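Local coordinates for Mll7089 protein (Mesorhizobium loti, PDB 2OZ8) that is of unknown function but is a putative mandelate racemase of the enolase superfamily that probably binds magnesium, at the interface of chains A and B and the interface of chains A and C. Numbering follows the deposited sequence. Chains: chain A/B/C, Mll7089 protein.

Contact 1: the interface of chains A and B. Residues chain A 88-90, 255-256, 259; chain B 287-288.
B:Glu288 turns its CG anti to its own carbonyl carbon (chi1 -65°) and reaches A:Gln256, whose side chain folds back at chi2 (62°) to present its amide nitrogen. The two side chains cross at about a right angle. A:Gln256 NE2 donates a hydrogen bond to the carboxylate atom B:Glu288 OE1 at 2.7 Å. The oxygen receives it on its syn lone pair, the side of its partner oxygen. The bond is short but bent, 122° at the hydrogen, and the acceptor lies far out of the amide plane. The other carboxylate oxygen, B:Glu288 OE2, works through water 1 at 2.8 Å. That water also lies 2.5 Å from the backbone atom A:Asn88 O. The carboxylate thus has one oxygen on helix 255-263 and the other tied through water to the loop of A:Asn88.

A:Pro90 lies beside the end of helix 276-289. Its ring atom CD touches the backbone oxygen B:Ala287 O at 3.3 Å. A:Arg259 runs past the aliphatic root of B:Glu288, with A:Arg259 NE 3.8 Å from B:Glu288 CB. Its guanidinium stands nearly perpendicular to the carboxylate plane, and the charged groups are not in contact. A:Arg259 NE is 4.7 Å from B:Glu288 OE1. At that range its positive charge would probably act on the carboxylate only through space. An alanine in place of B:Glu288 would probably leave the amide of A:Gln256 without its acceptor across the contact and water 1 without its carboxylate mate. A two-fold twin repeats the contact with the chains exchanged. In the deposited assembly the patch helps join chains A and B, though the structure alone does not show this pairing in solution.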
# COMPACT_ATOMS: atom_id res chain seq x y z
N ASN A 88 -7.11 -14.35 27.66
CA ASN A 88 -8.54 -14.34 27.31
C ASN A 88 -8.74 -13.84 25.90
O ASN A 88 -7.99 -13.00 25.44
CB ASN A 88 -9.31 -13.41 28.24
CG ASN A 88 -9.31 -13.88 29.71
OD1 ASN A 88 -9.80 -14.96 30.04
ND2 ASN A 88 -8.82 -13.03 30.58
N ARG A 89 -9.77 -14.32 25.18
CA ARG A 89 -10.00 -13.77 23.83
C ARG A 89 -10.85 -12.54 23.98
O ARG A 89 -11.62 -12.47 24.91
CB ARG A 89 -10.60 -14.77 22.86
CG ARG A 89 -9.56 -15.56 22.05
CD ARG A 89 -10.15 -16.79 21.36
NE ARG A 89 -11.02 -17.52 22.28
CZ ARG A 89 -11.42 -18.79 22.13
NH1 ARG A 89 -11.04 -19.53 21.11
NH2 ARG A 89 -12.20 -19.32 23.05
N PRO A 90 -10.62 -11.53 23.10
CA PRO A 90 -11.28 -10.23 23.22
C PRO A 90 -12.76 -10.44 23.39
O PRO A 90 -13.31 -10.14 24.46
CB PRO A 90 -10.94 -9.55 21.90
CG PRO A 90 -9.61 -10.10 21.57
CD PRO A 90 -9.70 -11.55 21.95
N LEU A 255 -5.28 -1.52 25.56
CA LEU A 255 -4.28 -2.47 25.08
C LEU A 255 -4.40 -2.69 23.59
O LEU A 255 -3.39 -2.67 22.86
CB LEU A 255 -4.44 -3.82 25.75
CG LEU A 255 -3.16 -4.53 26.21
CD1 LEU A 255 -3.28 -6.04 26.02
CD2 LEU A 255 -1.89 -4.01 25.58
N GLN A 256 -5.64 -2.91 23.15
CA GLN A 256 -5.93 -3.16 21.77
C GLN A 256 -5.53 -1.91 20.97
O GLN A 256 -4.92 -2.02 19.90
CB GLN A 256 -7.41 -3.48 21.60
CG GLN A 256 -7.84 -4.85 22.25
CD GLN A 256 -7.65 -4.94 23.80
OE1 GLN A 256 -7.84 -3.94 24.53
NE2 GLN A 256 -7.28 -6.14 24.29
N ARG A 259 -1.69 -1.41 20.80
CA ARG A 259 -1.23 -2.34 19.79
C ARG A 259 -1.52 -1.81 18.37
O ARG A 259 -0.61 -1.79 17.52
CB ARG A 259 -1.79 -3.74 20.02
CG ARG A 259 -1.18 -4.75 19.03
CD ARG A 259 -1.79 -6.11 19.09
NE ARG A 259 -3.23 -6.02 18.98
CZ ARG A 259 -3.89 -5.95 17.83
NH1 ARG A 259 -3.23 -5.99 16.69
NH2 ARG A 259 -5.20 -5.86 17.83
N ALA B 287 -4.28 -14.24 19.94
CA ALA B 287 -5.60 -14.06 20.53
C ALA B 287 -6.15 -12.66 20.24
O ALA B 287 -7.30 -12.54 19.91
CB ALA B 287 -5.57 -14.33 22.03
N GLU B 288 -5.33 -11.62 20.34
CA GLU B 288 -5.75 -10.28 20.06
C GLU B 288 -6.19 -10.09 18.59
O GLU B 288 -7.08 -9.27 18.26
CB GLU B 288 -4.60 -9.31 20.35
CG GLU B 288 -4.17 -9.22 21.79
CD GLU B 288 -5.25 -8.66 22.70
OE1 GLU B 288 -5.25 -7.41 22.94
OE2 GLU B 288 -6.10 -9.47 23.18
O HOH W 1 -5.94 -11.53 25.05

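Contact 2: the interface of chains A and C. Residues chain A 240, 243; chain C 204, 207, 211, 241.
A:Thr243 touches C:Leu207 and C:Ala241 across a small, mainly apolar patch. The threonine follows helix 232-241 of chain A and meets two helices of chain C, 203-215 and 232-241. It has the largest hidden surface of the residues here, 52 Å².

Its CB comes first. A:Thr243 CB rests against the branch point of the leucine, 4.0 Å from C:Leu207 CG. The same carbon is also 4.0 Å from the methyl C:Leu207 CD1. At the tip, the methyl A:Thr243 CG2 meets the methyl of C:Ala241 obliquely, with 3.8 Å between A:Thr243 CG2 and C:Ala241 CB. The torsion sets this up: the hydroxyl OG1 takes the position between the backbone N and the carbonyl carbon (chi1 57°). CG2 is then anti to the carbonyl carbon, on the side of the alanine.

The leucine is directed by its own first torsion. C:Leu207 CG is anti to the backbone N (chi1 -176°), which carries the branch out from helix 203-215 towards the threonine. One turn further along, C:Val211 adds a methyl.

The two chains form no polar pair in this patch. Contact rests on apolar groups of modest size, and 106 Å² is hidden in all. It would probably contribute little directional hold of its own. Chains A and C are neighbours in the deposited eight-copy assembly, though the structure alone does not show that this pairing matters in solution.

The backbone carbonyl oxygen A:Thr243 O also faces hydrocarbon, with the methyl C:Val211 CG2 3.7 Å away.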
# COMPACT_ATOMS: atom_id res chain seq x y z
N HIS A 240 7.62 11.93 11.05
CA HIS A 240 8.52 12.10 9.92
C HIS A 240 9.14 13.49 9.82
O HIS A 240 10.28 13.58 9.37
CB HIS A 240 7.85 11.73 8.62
CG HIS A 240 7.33 10.32 8.59
ND1 HIS A 240 6.37 9.90 7.69
CD2 HIS A 240 7.65 9.22 9.34
CE1 HIS A 240 6.10 8.61 7.91
NE2 HIS A 240 6.88 8.18 8.90
N THR A 243 12.23 16.26 13.40
CA THR A 243 13.45 15.53 13.48
C THR A 243 14.21 15.91 14.73
O THR A 243 15.27 15.32 15.01
CB THR A 243 14.35 15.91 12.27
OG1 THR A 243 14.55 17.30 12.30
CG2 THR A 243 13.70 15.58 10.95
N LYS C 204 13.79 7.63 16.72
CA LYS C 204 13.77 9.09 16.88
C LYS C 204 14.93 9.61 17.68
O LYS C 204 15.45 10.69 17.40
CB LYS C 204 12.39 9.65 17.35
CG LYS C 204 12.25 11.17 17.39
CD LYS C 204 12.60 11.86 16.08
CE LYS C 204 11.55 11.59 14.96
NZ LYS C 204 10.22 12.23 15.15
N LEU C 207 17.84 9.88 15.27
CA LEU C 207 17.68 11.10 14.50
C LEU C 207 17.99 12.40 15.29
O LEU C 207 18.62 13.30 14.74
CB LEU C 207 16.29 11.13 13.86
CG LEU C 207 15.87 12.24 12.92
CD1 LEU C 207 16.97 12.86 12.06
CD2 LEU C 207 14.81 11.65 12.06
N VAL C 211 21.13 14.93 14.59
CA VAL C 211 20.98 16.40 14.47
C VAL C 211 21.98 17.12 15.41
O VAL C 211 22.67 18.05 14.97
CB VAL C 211 19.51 16.83 14.78
CG1 VAL C 211 19.41 18.36 15.02
CG2 VAL C 211 18.55 16.33 13.69
N ALA C 241 14.66 11.44 6.51
CA ALA C 241 14.78 12.70 7.26
C ALA C 241 16.19 13.21 7.32
O ALA C 241 16.41 14.42 7.43
CB ALA C 241 14.23 12.53 8.71

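The C-alpha centres of contact 1 and contact 2 are about 32 Å apart. They share no residue, but chain A takes part in both. Contact 1 uses a loop and helix 255-263 of chain A with helix 276-289 of chain B. Contact 2 uses the end of helix 232-241 and the loop after it in chain A, with helices 203-215 and 232-241 of chain C. Those helices belong to the enolase C-terminal-like region. Contact 1 pairs a hydrogen bond and a water bridge with apolar packing in a two-fold interface; contact 2 is mainly apolar and not an exact two-fold. Two unlike faces could together build the deposited assembly of eight copies.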